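Local coordinates for protein O-methyltransferase, putative (Bacillus cereus, PDB 3DUL) that probably transfers a methyl group from S-adenosyl-L-methionine to a hydroxyl group of an acceptor substrate that is not established, at residues P44-F49 and D214-A219; A148-A153 and A195-V200. All coordinates share one frame; numbering follows the deposited sequence.

Interaction 1 (P44-F49 and D214-A219); sequences PTQGKF and DGFIMA
Phe216 lies over one face of the Phe49 ring, its CZ 4.1 Å above that ring's plane and displaced toward the rim, while Met218 SE sits at the Phe49 edge, near the ring plane. With ring planes 56° apart and centroids separated by 5.2 Å, the two phenylalanines meet obliquely; their nearest atoms are Phe49 CE2 and Phe216 CE2, at 3.6 Å. Phe49 CZ and Met218 SE, 4.0 Å apart, make a Met-aromatic contact through the selenium of this selenomethionine. In the Rossmann-like methyltransferase fold this packs helix 44-57 on strand 212-221, the short segment axes running 23° from parallel and 10.5 Å apart at closest approach. Gln46, its CG trans to the backbone N and the chain extended beyond, carries its amide past the Phe216 ring until NE2 is 3.6 Å from Phe216 CD1. Since amide and ring planes stand 76° apart, the amide does not lie flat on the ring. Gln46 NE2 is also hydrogen-bonded to Asp166 OD2 on strand 162-170, which gives this buried N-H group an acceptor. Met218 of the second subunit also packs on Phe49, so the apolar cluster continues across the subunit interface.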
loop_
_atom_site.group_PDB
_atom_site.type_symbol
_atom_site.label_atom_id
_atom_site.label_comp_id
_atom_site.label_asym_id
_atom_site.label_seq_id
_atom_site.Cartn_x
_atom_site.Cartn_y
_atom_site.Cartn_z
ATOM N N PRO B 44 8.283 10.391 -4.672
ATOM C CA PRO B 44 7.915 10.876 -3.342
ATOM C C PRO B 44 6.700 10.100 -2.815
ATOM O O PRO B 44 6.609 9.821 -1.618
ATOM C CB PRO B 44 7.587 12.346 -3.588
ATOM C CG PRO B 44 8.517 12.711 -4.696
ATOM C CD PRO B 44 8.434 11.514 -5.619
ATOM N N THR B 45 5.765 9.767 -3.707
ATOM C CA THR B 45 4.576 9.017 -3.293
ATOM C C THR B 45 4.954 7.617 -2.807
ATOM O O THR B 45 4.330 7.093 -1.883
ATOM C CB THR B 45 3.504 8.917 -4.424
ATOM O OG1 THR B 45 4.121 8.539 -5.663
ATOM C CG2 THR B 45 2.771 10.251 -4.589
ATOM N N GLN B 46 5.970 7.004 -3.412
ATOM C CA GLN B 46 6.396 5.687 -2.947
ATOM C C GLN B 46 7.138 5.843 -1.619
ATOM O O GLN B 46 7.013 5.017 -0.716
ATOM C CB GLN B 46 7.315 4.984 -3.952
ATOM C CG GLN B 46 7.572 3.538 -3.532
ATOM C CD GLN B 46 8.679 2.865 -4.310
ATOM O OE1 GLN B 46 9.832 3.304 -4.284
ATOM N NE2 GLN B 46 8.337 1.785 -4.999
ATOM N N GLY B 47 7.928 6.906 -1.502
ATOM C CA GLY B 47 8.645 7.143 -0.265
ATOM C C GLY B 47 7.644 7.304 0.869
ATOM O O GLY B 47 7.804 6.735 1.946
ATOM N N LYS B 48 6.602 8.083 0.613
ATOM C CA LYS B 48 5.562 8.319 1.606
ATOM C C LYS B 48 4.909 6.980 1.974
ATOM O O LYS B 48 4.662 6.687 3.147
ATOM C CB LYS B 48 4.511 9.256 1.022
ATOM C CG LYS B 48 4.368 10.562 1.747
ATOM C CD LYS B 48 3.791 10.365 3.134
ATOM C CE LYS B 48 3.523 11.709 3.775
ATOM N NZ LYS B 48 2.663 12.563 2.903
ATOM N N PHE B 49 4.616 6.189 0.951
ATOM C CA PHE B 49 4.005 4.875 1.137
ATOM C C PHE B 49 4.863 4.054 2.085
ATOM O O PHE B 49 4.368 3.400 3.005
ATOM C CB PHE B 49 3.900 4.150 -0.206
ATOM C CG PHE B 49 3.454 2.722 -0.089
ATOM C CD1 PHE B 49 2.105 2.402 0.014
ATOM C CD2 PHE B 49 4.389 1.692 -0.075
ATOM C CE1 PHE B 49 1.692 1.073 0.128
ATOM C CE2 PHE B 49 3.986 0.362 0.040
ATOM C CZ PHE B 49 2.631 0.055 0.140
ATOM N N ASP B 214 6.270 3.503 -10.821
ATOM C CA ASP B 214 7.061 2.491 -10.134
ATOM C C ASP B 214 6.181 1.288 -9.837
ATOM O O ASP B 214 5.192 1.409 -9.124
ATOM C CB ASP B 214 7.590 3.026 -8.803
ATOM C CG ASP B 214 8.704 4.032 -8.971
ATOM O OD1 ASP B 214 8.499 5.046 -9.674
ATOM O OD2 ASP B 214 9.783 3.810 -8.383
ATOM N N GLY B 215 6.533 0.133 -10.388
ATOM C CA GLY B 215 5.757 -1.063 -10.122
ATOM C C GLY B 215 6.394 -1.804 -8.964
ATOM O O GLY B 215 7.618 -1.926 -8.912
ATOM N N PHE B 216 5.595 -2.284 -8.013
ATOM C CA PHE B 216 6.173 -3.021 -6.895
ATOM C C PHE B 216 5.241 -4.038 -6.253
ATOM O O PHE B 216 4.025 -3.960 -6.382
ATOM C CB PHE B 216 6.706 -2.064 -5.817
ATOM C CG PHE B 216 5.660 -1.164 -5.214
ATOM C CD1 PHE B 216 5.276 0.010 -5.849
ATOM C CD2 PHE B 216 5.075 -1.485 -3.997
ATOM C CE1 PHE B 216 4.322 0.860 -5.281
ATOM C CE2 PHE B 216 4.117 -0.642 -3.417
ATOM C CZ PHE B 216 3.741 0.531 -4.060
ATOM N N ILE B 217 5.838 -5.005 -5.572
ATOM C CA ILE B 217 5.077 -6.044 -4.890
ATOM C C ILE B 217 5.040 -5.729 -3.399
ATOM O O ILE B 217 5.987 -5.187 -2.843
ATOM C CB ILE B 217 5.728 -7.437 -5.057
ATOM C CG1 ILE B 217 4.880 -8.500 -4.354
ATOM C CG2 ILE B 217 7.123 -7.435 -4.460
ATOM C CD1 ILE B 217 5.546 -9.855 -4.237
HETATM N N MSE B 218 3.919 -6.043 -2.763
HETATM C CA MSE B 218 3.798 -5.854 -1.335
HETATM C C MSE B 218 3.432 -7.247 -0.842
HETATM O O MSE B 218 2.423 -7.804 -1.269
HETATM C CB MSE B 218 2.673 -4.876 -0.982
HETATM C CG MSE B 218 2.474 -4.750 0.511
HETATM SE SE MSE B 218 1.048 -3.540 1.010
HETATM C CE MSE B 218 -0.398 -4.833 1.203
ATOM N N ALA B 219 4.252 -7.814 0.031
ATOM C CA ALA B 219 3.976 -9.147 0.544
ATOM C C ALA B 219 4.080 -9.231 2.059
ATOM O O ALA B 219 4.785 -8.444 2.694
ATOM C CB ALA B 219 4.933 -10.147 -0.091
#

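Interaction 2 (A148-A153 and A195-V200); sequences AYFEWA and AAEPRV
Phe150 meets the 195-200 segment with the rim of its ring: both Val200 methyls reach Phe150 CZ at 4.0 Å, CG2 near the ring plane, where Glu197 CG also lies, 3.9 Å from Phe150 CE2. An extended first torsion (chi1 169°) carries the ring out to the turn. In Glu197 a chi1 of 179° brings CG to the Phe150 rim, and the bend at chi2 (54°) then turns the carboxylate back toward Arg199. There OE2 accepts Arg199 N at 3.1 Å through its anti lone pair, and Arg199 NE in a weaker bond of 3.3 Å that is also a salt bridge, so one oxygen ties two groups of Arg199. Arg199, bent at chi3, offers its guanidinium edge to Glu151 OE1, but NH2 remains 3.8 Å from it, a long salt bridge. A water accepts from Arg199 NH2 and donates to Glu151 O at 2.7 Å, and weakly to Glu151 OE1. Glu151 OE2 and Glu197 OE1 approach to 3.5 Å; the nearby arginine may offset their like charge. Two members of this salt-bridge network, Glu197 and Arg199, lie within the type I beta turn from Glu197 to Val200, joining helix 188-195 to strand 200-209 beside helix 146-155 in the Rossmann-like fold.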
loop_
_atom_site.group_PDB
_atom_site.type_symbol
_atom_site.label_atom_id
_atom_site.label_comp_id
_atom_site.label_asym_id
_atom_site.label_seq_id
_atom_site.Cartn_x
_atom_site.Cartn_y
_atom_site.Cartn_z
ATOM N N ALA B 148 16.819 -13.635 -6.035
ATOM C CA ALA B 148 17.717 -13.938 -4.930
ATOM C C ALA B 148 17.428 -13.111 -3.682
ATOM O O ALA B 148 17.360 -13.646 -2.576
ATOM C CB ALA B 148 19.165 -13.722 -5.351
ATOM N N TYR B 149 17.280 -11.803 -3.858
ATOM C CA TYR B 149 17.030 -10.925 -2.720
ATOM C C TYR B 149 15.693 -11.224 -2.054
ATOM O O TYR B 149 15.545 -11.066 -0.844
ATOM C CB TYR B 149 17.114 -9.460 -3.157
ATOM C CG TYR B 149 18.515 -9.064 -3.604
ATOM C CD1 TYR B 149 19.608 -9.897 -3.352
ATOM C CD2 TYR B 149 18.741 -7.873 -4.293
ATOM C CE1 TYR B 149 20.895 -9.560 -3.783
ATOM C CE2 TYR B 149 20.030 -7.524 -4.727
ATOM C CZ TYR B 149 21.095 -8.372 -4.470
ATOM O OH TYR B 149 22.361 -8.045 -4.905
ATOM N N PHE B 150 14.723 -11.666 -2.843
ATOM C CA PHE B 150 13.424 -12.004 -2.276
ATOM C C PHE B 150 13.585 -13.212 -1.361
ATOM O O PHE B 150 13.115 -13.200 -0.223
ATOM C CB PHE B 150 12.408 -12.329 -3.366
ATOM C CG PHE B 150 11.144 -12.944 -2.832
ATOM C CD1 PHE B 150 10.250 -12.183 -2.092
ATOM C CD2 PHE B 150 10.877 -14.297 -3.026
ATOM C CE1 PHE B 150 9.104 -12.760 -1.546
ATOM C CE2 PHE B 150 9.735 -14.885 -2.487
ATOM C CZ PHE B 150 8.847 -14.113 -1.743
ATOM N N GLU B 151 14.243 -14.260 -1.858
ATOM C CA GLU B 151 14.452 -15.462 -1.050
ATOM C C GLU B 151 15.255 -15.140 0.201
ATOM O O GLU B 151 14.988 -15.682 1.277
ATOM C CB GLU B 151 15.162 -16.555 -1.868
ATOM C CG GLU B 151 14.291 -17.226 -2.928
ATOM C CD GLU B 151 13.049 -17.885 -2.351
ATOM O OE1 GLU B 151 13.168 -18.613 -1.341
ATOM O OE2 GLU B 151 11.950 -17.681 -2.908
ATOM N N TRP B 152 16.242 -14.252 0.076
ATOM C CA TRP B 152 17.022 -13.880 1.245
ATOM C C TRP B 152 16.184 -13.035 2.211
ATOM O O TRP B 152 16.359 -13.127 3.419
ATOM C CB TRP B 152 18.306 -13.129 0.848
ATOM C CG TRP B 152 19.488 -14.064 0.792
ATOM C CD1 TRP B 152 20.010 -14.676 -0.320
ATOM C CD2 TRP B 152 20.212 -14.593 1.913
ATOM N NE1 TRP B 152 21.006 -15.555 0.046
ATOM C CE2 TRP B 152 21.151 -15.522 1.408
ATOM C CE3 TRP B 152 20.154 -14.373 3.297
ATOM C CZ2 TRP B 152 22.027 -16.231 2.241
ATOM C CZ3 TRP B 152 21.025 -15.079 4.125
ATOM C CH2 TRP B 152 21.950 -15.998 3.590
ATOM N N ALA B 153 15.281 -12.221 1.674
ATOM C CA ALA B 153 14.401 -11.391 2.520
ATOM C C ALA B 153 13.591 -12.334 3.411
ATOM O O ALA B 153 13.512 -12.155 4.635
ATOM C CB ALA B 153 13.463 -10.571 1.647
ATOM N N ALA B 195 4.348 -16.351 -6.548
ATOM C CA ALA B 195 3.157 -17.189 -6.557
ATOM C C ALA B 195 3.546 -18.607 -6.155
ATOM O O ALA B 195 2.761 -19.332 -5.544
ATOM C CB ALA B 195 2.534 -17.193 -7.944
ATOM N N ALA B 196 4.773 -18.990 -6.490
ATOM C CA ALA B 196 5.274 -20.322 -6.172
ATOM C C ALA B 196 5.861 -20.393 -4.768
ATOM O O ALA B 196 6.449 -21.408 -4.390
ATOM C CB ALA B 196 6.323 -20.743 -7.198
ATOM N N GLU B 197 5.706 -19.313 -4.002
ATOM C CA GLU B 197 6.218 -19.264 -2.636
ATOM C C GLU B 197 5.077 -19.235 -1.616
ATOM O O GLU B 197 4.521 -18.178 -1.315
ATOM C CB GLU B 197 7.113 -18.037 -2.445
ATOM C CG GLU B 197 7.658 -17.900 -1.037
ATOM C CD GLU B 197 8.370 -19.150 -0.553
ATOM O OE1 GLU B 197 9.518 -19.400 -0.988
ATOM O OE2 GLU B 197 7.776 -19.887 0.258
ATOM N N PRO B 198 4.729 -20.406 -1.060
ATOM C CA PRO B 198 3.661 -20.573 -0.069
ATOM C C PRO B 198 3.825 -19.782 1.227
ATOM O O PRO B 198 2.836 -19.480 1.889
ATOM C CB PRO B 198 3.661 -22.082 0.189
ATOM C CG PRO B 198 4.162 -22.647 -1.116
ATOM C CD PRO B 198 5.294 -21.714 -1.440
ATOM N N ARG B 199 5.063 -19.459 1.590
ATOM C CA ARG B 199 5.332 -18.718 2.822
ATOM C C ARG B 199 4.939 -17.246 2.805
ATOM O O ARG B 199 5.099 -16.553 3.814
ATOM C CB ARG B 199 6.811 -18.823 3.201
ATOM C CG ARG B 199 7.208 -20.160 3.807
ATOM C CD ARG B 199 8.674 -20.159 4.203
ATOM N NE ARG B 199 9.529 -19.846 3.063
ATOM C CZ ARG B 199 10.854 -19.782 3.117
ATOM N NH1 ARG B 199 11.489 -20.008 4.260
ATOM N NH2 ARG B 199 11.545 -19.502 2.020
ATOM N N VAL B 200 4.441 -16.758 1.675
ATOM C CA VAL B 200 4.037 -15.358 1.590
ATOM C C VAL B 200 2.714 -15.162 0.863
ATOM O O VAL B 200 2.291 -15.998 0.065
ATOM C CB VAL B 200 5.099 -14.498 0.858
ATOM C CG1 VAL B 200 6.467 -14.718 1.473
ATOM C CG2 VAL B 200 5.110 -14.831 -0.619
HETATM O O HOH W 1 14.062 -18.178 1.837
#

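From the N terminus, the chain enters interaction 1 at 44-49, then builds the parallel strands and intervening helices of the methyltransferase sheet before reaching 148-153, the first half of interaction 2. Strand 162-170 and helix 188-195 follow, and 195-200 closes the shorter loop, whose nearest ends are 42 residues apart. The chain then runs through strand 200-209 into 214-219, which closes interaction 1 across 165 residues. Interaction 2 is therefore nested inside interaction 1, without crossing. Their centres are 18 Å apart and they do not touch. Interaction 1 fixes helix 44-57 to strand 212-221; interaction 2 joins helix 146-155 to the turn leading into strand 200-209, outermost on that side of the sheet within this chain.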